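Local coordinates for protein reducing end xylose-releasing exo-oligoxylanase (Paenibacillus barengoltzii G22, PDB 5YXT) that probably hydrolyses xylo-oligosaccharides, releasing xylose from their reducing ends, as a member of glycoside hydrolase family 8, at residues Phe258-Tyr263 with Ala315-Gly320; Ser192-His197 with Gly237-Tyr242; Leu321-Ala326 with Asp342-Thr347. All blocks are in the same frame, centred on the assembly; numbering follows the deposited sequence.

The three contacts form a row, with interaction 1 in the middle. Its centre lies about 12 Å from that of interaction 2 and about 13 Å from that of interaction 3, and it touches both. Towards interaction 2, Asp261 OD2 comes within 2.7 Å of Asp193 OD2, a close pair of carboxylates, while Asp261 N probably donates to Glu241 OE2 at 3.0 Å. Towards interaction 3 the link is helix 318-327, which starts in interaction 1 and continues as 321-326; Tyr263 CE2 packs 3.7 Å from Leu321 CB. Interactions 2 and 3 do not meet, their nearest atoms being about 7 Å apart.

Interaction 1. Residues Phe258-Tyr263 with Ala315-Gly320; sequences FFSDAY and ALHPVG
Three rings line the contact: Phe259 and Tyr263 on one segment, His317 on the other. One face of the Phe259 ring carries water 1, 3.7 Å above its plane and displaced towards the rim. Leu316 CD2 lies at the edge of the same ring, modelled too close for its exact position to be trusted, and Ala315 CA approaches Phe259 CE1 obliquely at 3.9 Å. The Tyr263 ring has Ser260 CA of its own segment over one face, while His317 O sits obliquely 3.5 Å from Tyr263 CE2. Leu316 CB lies over one face of the imidazole, displaced towards the rim, and Ser260 OG lies in its plane at the edge, 3.5 Å from His317 CD2.

The polar bridge between the segments is water 1. It donates to Tyr263 OH at 2.7 Å, accepts from His317 N at 2.9 Å, and is bonded to Ser260 OG at 3.1 Å. Three partners from both segments thus grip one water, tying a tyrosine tip to a backbone N-H just ahead of a helix. Ser260 OG stands anti to its own carbonyl carbon (chi1 -46°), which swings it to both the water and the imidazole edge. Methyl CB of Ala315 packs against Tyr263 OH.

His317 is the N-cap residue of helix 318-327, and Asp358 of helix 355-369 holds that start from two points, bonding His317 ND1 and the N-H of Gly320. Tyr357 meets the His317 ring edge-to-face and bonds Ser260 O, touching both segments. The contact therefore joins the loop leading into helix 263-276 to the start of helix 318-327, with helix 355-369 alongside and strand 302-304 backbone-bonded to Phe258 through Tyr304.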
loop_
_atom_site.group_PDB
_atom_site.type_symbol
_atom_site.label_atom_id
_atom_site.label_comp_id
_atom_site.label_asym_id
_atom_site.label_seq_id
_atom_site.Cartn_x
_atom_site.Cartn_y
_atom_site.Cartn_z
ATOM N N PHE C 258 11.042 -22.434 -5.178
ATOM C CA PHE C 258 10.262 -22.106 -3.988
ATOM C C PHE C 258 9.125 -23.117 -3.860
ATOM O O PHE C 258 8.153 -23.083 -4.628
ATOM C CB PHE C 258 9.730 -20.673 -4.031
ATOM C CG PHE C 258 9.070 -20.237 -2.737
ATOM C CD1 PHE C 258 9.836 -19.895 -1.630
ATOM C CD2 PHE C 258 7.692 -20.182 -2.629
ATOM C CE1 PHE C 258 9.240 -19.497 -0.434
ATOM C CE2 PHE C 258 7.086 -19.791 -1.444
ATOM C CZ PHE C 258 7.872 -19.454 -0.337
ATOM N N PHE C 259 9.249 -24.006 -2.879
ATOM C CA PHE C 259 8.301 -25.085 -2.656
ATOM C C PHE C 259 8.290 -25.397 -1.160
ATOM O O PHE C 259 8.908 -24.693 -0.361
ATOM C CB PHE C 259 8.655 -26.319 -3.512
ATOM C CG PHE C 259 7.453 -27.101 -3.962
ATOM C CD1 PHE C 259 6.400 -26.444 -4.581
ATOM C CD2 PHE C 259 7.366 -28.468 -3.757
ATOM C CE1 PHE C 259 5.275 -27.115 -4.997
ATOM C CE2 PHE C 259 6.242 -29.154 -4.171
ATOM C CZ PHE C 259 5.192 -28.460 -4.811
ATOM N N SER C 260 7.600 -26.475 -0.796
ATOM C CA SER C 260 7.240 -26.785 0.591
ATOM C C SER C 260 8.281 -26.416 1.659
ATOM O O SER C 260 7.960 -25.739 2.642
ATOM C CB SER C 260 6.912 -28.280 0.679
ATOM O OG SER C 260 6.049 -28.680 -0.394
ATOM N N ASP C 261 9.518 -26.895 1.519
ATOM C CA ASP C 261 10.548 -26.611 2.526
ATOM C C ASP C 261 10.731 -25.113 2.727
ATOM O O ASP C 261 10.789 -24.625 3.860
ATOM C CB ASP C 261 11.878 -27.237 2.107
ATOM C CG ASP C 261 12.091 -28.625 2.685
ATOM O OD1 ASP C 261 11.121 -29.407 2.769
ATOM O OD2 ASP C 261 13.252 -28.940 3.048
ATOM N N ALA C 262 10.814 -24.366 1.625
ATOM C CA ALA C 262 11.206 -22.971 1.686
ATOM C C ALA C 262 10.148 -22.090 2.320
ATOM O O ALA C 262 10.464 -20.966 2.710
ATOM C CB ALA C 262 11.513 -22.452 0.278
ATOM N N TYR C 263 8.898 -22.555 2.404
ATOM C CA TYR C 263 7.869 -21.744 3.042
ATOM C C TYR C 263 8.294 -21.334 4.442
ATOM O O TYR C 263 7.933 -20.252 4.915
ATOM C CB TYR C 263 6.548 -22.503 3.125
ATOM C CG TYR C 263 5.981 -22.998 1.805
ATOM C CD1 TYR C 263 6.451 -22.519 0.583
ATOM C CD2 TYR C 263 4.951 -23.934 1.794
ATOM C CE1 TYR C 263 5.926 -22.995 -0.618
ATOM C CE2 TYR C 263 4.425 -24.398 0.611
ATOM C CZ TYR C 263 4.914 -23.927 -0.589
ATOM O OH TYR C 263 4.382 -24.393 -1.766
ATOM N N ALA C 315 1.020 -25.815 -5.604
ATOM C CA ALA C 315 1.582 -26.020 -4.275
ATOM C C ALA C 315 0.967 -27.258 -3.632
ATOM O O ALA C 315 -0.256 -27.434 -3.649
ATOM C CB ALA C 315 1.319 -24.786 -3.401
ATOM N N LEU C 316 1.817 -28.132 -3.080
ATOM C CA LEU C 316 1.292 -29.277 -2.326
ATOM C C LEU C 316 0.654 -28.855 -1.010
ATOM O O LEU C 316 -0.307 -29.487 -0.553
ATOM C CB LEU C 316 2.388 -30.302 -2.028
ATOM C CG LEU C 316 2.651 -31.488 -2.947
ATOM C CD1 LEU C 316 1.327 -32.119 -3.435
ATOM C CD2 LEU C 316 3.591 -31.122 -4.112
ATOM N N HIS C 317 1.180 -27.813 -0.377
ATOM C CA HIS C 317 0.744 -27.397 0.957
ATOM C C HIS C 317 0.409 -25.909 0.978
ATOM O O HIS C 317 1.105 -25.106 1.617
ATOM C CB HIS C 317 1.822 -27.738 1.985
ATOM C CG HIS C 317 2.235 -29.172 1.950
ATOM N ND1 HIS C 317 1.433 -30.186 2.430
ATOM C CD2 HIS C 317 3.342 -29.769 1.452
ATOM C CE1 HIS C 317 2.043 -31.345 2.255
ATOM N NE2 HIS C 317 3.203 -31.120 1.664
ATOM N N PRO C 318 -0.667 -25.507 0.298
ATOM C CA PRO C 318 -1.013 -24.076 0.266
ATOM C C PRO C 318 -1.446 -23.505 1.607
ATOM O O PRO C 318 -1.259 -22.305 1.838
ATOM C CB PRO C 318 -2.150 -24.016 -0.765
ATOM C CG PRO C 318 -2.744 -25.377 -0.753
ATOM C CD PRO C 318 -1.573 -26.304 -0.554
ATOM N N VAL C 319 -2.032 -24.311 2.494
ATOM C CA VAL C 319 -2.363 -23.800 3.823
ATOM C C VAL C 319 -1.092 -23.543 4.622
ATOM O O VAL C 319 -0.970 -22.526 5.320
ATOM C CB VAL C 319 -3.310 -24.781 4.541
ATOM C CG1 VAL C 319 -3.410 -24.463 6.021
ATOM C CG2 VAL C 319 -4.676 -24.734 3.868
ATOM N N GLY C 320 -0.122 -24.456 4.527
ATOM C CA GLY C 320 1.178 -24.207 5.132
ATOM C C GLY C 320 1.823 -22.939 4.607
ATOM O O GLY C 320 2.413 -22.170 5.370
HETATM O O HOH W 1 3.750 -26.986 -1.562
#

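Interaction 2. Residues Ser192-His197 with Gly237-Tyr242; sequences SDPSYH and GLAPEY
Asp193 and Tyr242 bring the two backbones closest, their CA atoms 4.4 Å apart, and two CA-H...O contacts run between the segments: Tyr242 CA to Ser192 O at 3.5 Å and Asp193 CA to Glu241 O at 3.4 Å. Just beyond, Ser192 pairs through the backbone with Ala243. The chain of 192-197 then tightens into a 3-10 turn over 194-196, closed by Tyr196 N on Asp193 O.

The Asp193 carboxylate stands anti to its backbone N (chi1 -178°), which lays it between its own turn and the other segment. OD1 takes a 2.8 Å bond from Ser195 OG, arriving 38° above the carboxylate plane, and a weak Asx-turn bond from Ser195 N. Ser195 OG is also bonded by Arg264 of helix 263-276. Such buried loops, one entering helix 199-208 and the other lying between helices 214-231 and 263-276, are consistent with connections between helices of the (alpha/alpha)6 barrel known for family 8.

Asp193 OD1 and Glu241 O crowd together at 2.9 Å, two acceptors without a bond. Water 2 spans the gap, accepting from Ser195 N and directed at Asp193 OD1, 2.8 Å away, and at Pro240 O; more acceptors lie in reach than it has protons, so it probably does not give a full bond to each at once. The other oxygen, Asp193 OD2, meets the edge of the Tyr242 ring, 3.3 Å from Tyr242 CE1, with carboxylate and ring planes 58° apart. Pro194 packs against the same segment: its CD lies against the carbonyl oxygens of Pro240 and Glu241, and its CB 4.0 Å from Ala239 CB, where Val265 joins both.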
loop_
_atom_site.group_PDB
_atom_site.type_symbol
_atom_site.label_atom_id
_atom_site.label_comp_id
_atom_site.label_asym_id
_atom_site.label_seq_id
_atom_site.Cartn_x
_atom_site.Cartn_y
_atom_site.Cartn_z
ATOM N N SER C 192 23.282 -26.665 1.761
ATOM C CA SER C 192 22.370 -26.424 2.862
ATOM C C SER C 192 20.941 -26.293 2.346
ATOM O O SER C 192 20.647 -26.486 1.162
ATOM C CB SER C 192 22.805 -25.187 3.667
ATOM O OG SER C 192 22.035 -25.032 4.866
ATOM N N ASP C 193 20.053 -25.961 3.274
ATOM C CA ASP C 193 18.619 -25.835 3.034
ATOM C C ASP C 193 18.222 -24.566 3.779
ATOM O O ASP C 193 18.273 -24.556 5.030
ATOM C CB ASP C 193 17.899 -27.081 3.555
ATOM C CG ASP C 193 16.401 -27.077 3.302
ATOM O OD1 ASP C 193 15.757 -26.025 3.512
ATOM O OD2 ASP C 193 15.858 -28.149 2.948
ATOM N N PRO C 194 17.885 -23.476 3.082
ATOM C CA PRO C 194 17.687 -22.185 3.778
ATOM C C PRO C 194 16.696 -22.240 4.939
ATOM O O PRO C 194 16.921 -21.596 5.977
ATOM C CB PRO C 194 17.225 -21.268 2.635
ATOM C CG PRO C 194 17.974 -21.807 1.439
ATOM C CD PRO C 194 17.939 -23.308 1.615
ATOM N N SER C 195 15.623 -23.021 4.808
ATOM C CA SER C 195 14.642 -23.142 5.889
ATOM C C SER C 195 15.183 -23.827 7.145
ATOM O O SER C 195 14.542 -23.731 8.202
ATOM C CB SER C 195 13.408 -23.898 5.397
ATOM O OG SER C 195 13.666 -25.290 5.292
ATOM N N TYR C 196 16.320 -24.526 7.064
ATOM C CA TYR C 196 16.942 -25.081 8.265
ATOM C C TYR C 196 17.649 -24.024 9.113
ATOM O O TYR C 196 18.018 -24.323 10.252
ATOM C CB TYR C 196 17.990 -26.152 7.917
ATOM C CG TYR C 196 17.500 -27.429 7.281
ATOM C CD1 TYR C 196 16.182 -27.596 6.898
ATOM C CD2 TYR C 196 18.392 -28.474 7.048
ATOM C CE1 TYR C 196 15.757 -28.760 6.310
ATOM C CE2 TYR C 196 17.980 -29.647 6.463
ATOM C CZ TYR C 196 16.666 -29.791 6.092
ATOM O OH TYR C 196 16.252 -30.963 5.510
ATOM N N HIS C 197 17.862 -22.816 8.591
ATOM C CA HIS C 197 18.674 -21.812 9.281
ATOM C C HIS C 197 17.834 -21.097 10.326
ATOM O O HIS C 197 16.935 -20.319 9.992
ATOM C CB HIS C 197 19.273 -20.833 8.274
ATOM C CG HIS C 197 20.392 -21.432 7.497
ATOM N ND1 HIS C 197 21.718 -21.136 7.752
ATOM C CD2 HIS C 197 20.395 -22.378 6.528
ATOM C CE1 HIS C 197 22.485 -21.847 6.942
ATOM N NE2 HIS C 197 21.708 -22.616 6.200
ATOM N N GLY C 237 12.111 -11.970 -2.474
ATOM C CA GLY C 237 12.328 -12.517 -1.154
ATOM C C GLY C 237 12.293 -14.026 -1.064
ATOM O O GLY C 237 12.554 -14.567 0.018
ATOM N N LEU C 238 11.994 -14.725 -2.162
ATOM C CA LEU C 238 11.818 -16.172 -2.127
ATOM C C LEU C 238 13.153 -16.893 -2.042
ATOM O O LEU C 238 14.097 -16.569 -2.769
ATOM C CB LEU C 238 11.070 -16.656 -3.370
ATOM C CG LEU C 238 9.708 -16.014 -3.664
ATOM C CD1 LEU C 238 9.164 -16.519 -4.995
ATOM C CD2 LEU C 238 8.728 -16.311 -2.538
ATOM N N ALA C 239 13.214 -17.915 -1.163
ATOM C CA ALA C 239 14.412 -18.737 -1.090
ATOM C C ALA C 239 14.183 -20.094 -1.753
ATOM O O ALA C 239 13.053 -20.585 -1.814
ATOM C CB ALA C 239 14.843 -18.962 0.365
ATOM N N PRO C 240 15.248 -20.713 -2.260
ATOM C CA PRO C 240 15.133 -22.078 -2.780
ATOM C C PRO C 240 15.033 -23.086 -1.644
ATOM O O PRO C 240 15.445 -22.819 -0.519
ATOM C CB PRO C 240 16.432 -22.265 -3.563
ATOM C CG PRO C 240 17.427 -21.381 -2.819
ATOM C CD PRO C 240 16.622 -20.182 -2.355
ATOM N N GLU C 241 14.488 -24.271 -1.959
ATOM C CA GLU C 241 14.436 -25.344 -0.966
ATOM C C GLU C 241 15.836 -25.786 -0.551
ATOM O O GLU C 241 16.130 -25.899 0.646
ATOM C CB GLU C 241 13.630 -26.529 -1.507
ATOM C CG GLU C 241 12.127 -26.308 -1.486
ATOM C CD GLU C 241 11.343 -27.551 -1.872
ATOM O OE1 GLU C 241 11.468 -28.001 -3.040
ATOM O OE2 GLU C 241 10.595 -28.074 -1.010
ATOM N N TYR C 242 16.710 -26.067 -1.523
ATOM C CA TYR C 242 18.117 -26.359 -1.261
ATOM C C TYR C 242 19.003 -25.312 -1.929
ATOM O O TYR C 242 18.693 -24.819 -3.014
ATOM C CB TYR C 242 18.561 -27.737 -1.812
ATOM C CG TYR C 242 17.873 -28.968 -1.277
ATOM C CD1 TYR C 242 16.997 -28.912 -0.192
ATOM C CD2 TYR C 242 18.108 -30.206 -1.878
ATOM C CE1 TYR C 242 16.373 -30.052 0.279
ATOM C CE2 TYR C 242 17.499 -31.347 -1.417
ATOM C CZ TYR C 242 16.630 -31.269 -0.344
ATOM O OH TYR C 242 16.028 -32.436 0.090
HETATM O O HOH W 2 14.598 -23.824 2.163
#

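Interaction 3. Residues Leu321-Ala326 with Asp342-Thr347; sequences LLATNA and DLFWNT
Ala323 and Phe344 mark the closest approach of the two segments, their CA atoms 5.9 Å apart, with two alanines packed against a phenylalanine. Phe344 CB packs 3.4 Å from Ala326 CB, and Ala323 CB lies 3.9 Å from Phe344 CE1. Phe344 CG stands anti to the backbone N (chi1 169°), which lays the ring against Ala323 and Ala326, and Leu322 CD1 meets the ring edge in plane, 3.9 Å from Phe344 CD1. Leu322 CG sits between N and the carbonyl carbon (chi1 72°), which sends CD1 to within 3.6 Å of Phe344 CA and both methyls to Thr347.

Leu322 and Thr347 meet tip to tip, CD1 of Leu322 lying 3.7 Å from Thr347 OG1. That hydroxyl donates to Leu343 O at 2.6 Å from 42° above the carbonyl plane, fixing the side chain's rotation just past the helix end. An alanine at Thr347 would probably leave Leu343 O without this bond and open a gap beside the Leu322 methyls. Leu343 CD2 adds a looser contact to Leu322 CB.

Beyond the pair, Phe344 rests on Ala365 and Leu369 of helix 355-369, and Asp342 bonds His4 of a second subunit. Apolar packing of successive helices 318-327 and 335-345 against a third is consistent with the (alpha/alpha)6 barrel of the six-hairpin clan.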
loop_
_atom_site.group_PDB
_atom_site.type_symbol
_atom_site.label_atom_id
_atom_site.label_comp_id
_atom_site.label_asym_id
_atom_site.label_seq_id
_atom_site.Cartn_x
_atom_site.Cartn_y
_atom_site.Cartn_z
ATOM N N LEU C 321 1.704 -22.689 3.299
ATOM C CA LEU C 321 2.294 -21.482 2.731
ATOM C C LEU C 321 1.637 -20.237 3.310
ATOM O O LEU C 321 2.326 -19.309 3.748
ATOM C CB LEU C 321 2.186 -21.496 1.208
ATOM C CG LEU C 321 2.693 -20.293 0.393
ATOM C CD1 LEU C 321 3.971 -19.647 0.933
ATOM C CD2 LEU C 321 2.871 -20.711 -1.077
ATOM N N LEU C 322 0.304 -20.195 3.340
ATOM C CA LEU C 322 -0.329 -18.987 3.864
ATOM C C LEU C 322 -0.104 -18.842 5.367
ATOM O O LEU C 322 -0.075 -17.713 5.876
ATOM C CB LEU C 322 -1.819 -18.957 3.519
ATOM C CG LEU C 322 -2.774 -19.915 4.230
ATOM C CD1 LEU C 322 -3.273 -19.303 5.525
ATOM C CD2 LEU C 322 -3.935 -20.271 3.320
ATOM N N ALA C 323 0.048 -19.954 6.096
ATOM C CA ALA C 323 0.351 -19.847 7.520
ATOM C C ALA C 323 1.735 -19.252 7.750
ATOM O O ALA C 323 1.915 -18.445 8.664
ATOM C CB ALA C 323 0.235 -21.214 8.215
ATOM N N THR C 324 2.731 -19.645 6.948
ATOM C CA THR C 324 4.063 -19.077 7.147
ATOM C C THR C 324 4.113 -17.610 6.760
ATOM O O THR C 324 4.844 -16.834 7.385
ATOM C CB THR C 324 5.131 -19.833 6.347
ATOM O OG1 THR C 324 4.850 -19.739 4.939
ATOM C CG2 THR C 324 5.203 -21.277 6.786
ATOM N N ASN C 325 3.361 -17.212 5.735
ATOM C CA ASN C 325 3.349 -15.803 5.371
ATOM C C ASN C 325 2.672 -14.975 6.446
ATOM O O ASN C 325 3.055 -13.822 6.670
ATOM C CB ASN C 325 2.655 -15.601 4.027
ATOM C CG ASN C 325 3.427 -16.216 2.877
ATOM O OD1 ASN C 325 4.647 -16.351 2.929
ATOM N ND2 ASN C 325 2.711 -16.566 1.817
ATOM N N ALA C 326 1.687 -15.557 7.132
ATOM C CA ALA C 326 1.065 -14.867 8.254
ATOM C C ALA C 326 2.023 -14.752 9.435
ATOM O O ALA C 326 2.119 -13.692 10.062
ATOM C CB ALA C 326 -0.215 -15.597 8.664
ATOM N N ASP C 342 -5.117 -11.798 8.197
ATOM C CA ASP C 342 -6.564 -11.997 8.067
ATOM C C ASP C 342 -6.894 -13.208 7.207
ATOM O O ASP C 342 -7.859 -13.931 7.492
ATOM C CB ASP C 342 -7.256 -10.769 7.479
ATOM C CG ASP C 342 -8.755 -10.805 7.710
ATOM O OD1 ASP C 342 -9.152 -10.795 8.899
ATOM O OD2 ASP C 342 -9.533 -10.882 6.725
ATOM N N LEU C 343 -6.142 -13.426 6.133
ATOM C CA LEU C 343 -6.338 -14.648 5.365
ATOM C C LEU C 343 -6.132 -15.875 6.247
ATOM O O LEU C 343 -6.968 -16.781 6.280
ATOM C CB LEU C 343 -5.393 -14.673 4.164
ATOM C CG LEU C 343 -5.407 -15.913 3.273
ATOM C CD1 LEU C 343 -6.715 -16.049 2.522
ATOM C CD2 LEU C 343 -4.228 -15.818 2.291
ATOM N N PHE C 344 -5.039 -15.896 7.009
ATOM C CA PHE C 344 -4.781 -17.032 7.889
ATOM C C PHE C 344 -5.876 -17.187 8.936
ATOM O O PHE C 344 -6.322 -18.307 9.219
ATOM C CB PHE C 344 -3.420 -16.865 8.562
ATOM C CG PHE C 344 -3.181 -17.838 9.676
ATOM C CD1 PHE C 344 -3.028 -19.195 9.407
ATOM C CD2 PHE C 344 -3.117 -17.399 10.993
ATOM C CE1 PHE C 344 -2.810 -20.112 10.453
ATOM C CE2 PHE C 344 -2.899 -18.304 12.043
ATOM C CZ PHE C 344 -2.753 -19.655 11.771
ATOM N N TRP C 345 -6.313 -16.073 9.538
ATOM C CA TRP C 345 -7.360 -16.156 10.551
ATOM C C TRP C 345 -8.617 -16.802 9.979
ATOM O O TRP C 345 -9.310 -17.557 10.676
ATOM C CB TRP C 345 -7.672 -14.761 11.114
ATOM C CG TRP C 345 -8.782 -14.756 12.131
ATOM C CD1 TRP C 345 -10.078 -14.372 11.927
ATOM C CD2 TRP C 345 -8.693 -15.146 13.506
ATOM N NE1 TRP C 345 -10.800 -14.518 13.083
ATOM C CE2 TRP C 345 -9.975 -14.985 14.069
ATOM C CE3 TRP C 345 -7.657 -15.624 14.313
ATOM C CZ2 TRP C 345 -10.248 -15.287 15.396
ATOM C CZ3 TRP C 345 -7.931 -15.927 15.635
ATOM C CH2 TRP C 345 -9.216 -15.753 16.163
ATOM N N ASN C 346 -8.913 -16.538 8.708
ATOM C CA ASN C 346 -10.116 -17.064 8.074
ATOM C C ASN C 346 -9.874 -18.373 7.322
ATOM O O ASN C 346 -10.678 -18.737 6.457
ATOM C CB ASN C 346 -10.726 -16.002 7.160
ATOM C CG ASN C 346 -11.337 -14.866 7.956
ATOM O OD1 ASN C 346 -12.434 -14.999 8.489
ATOM N ND2 ASN C 346 -10.611 -13.759 8.077
ATOM N N THR C 347 -8.809 -19.098 7.663
ATOM C CA THR C 347 -8.463 -20.359 7.008
ATOM C C THR C 347 -8.557 -21.469 8.038
ATOM O O THR C 347 -7.882 -21.388 9.075
ATOM C CB THR C 347 -7.060 -20.307 6.415
ATOM O OG1 THR C 347 -6.998 -19.277 5.430
ATOM C CG2 THR C 347 -6.683 -21.657 5.746
#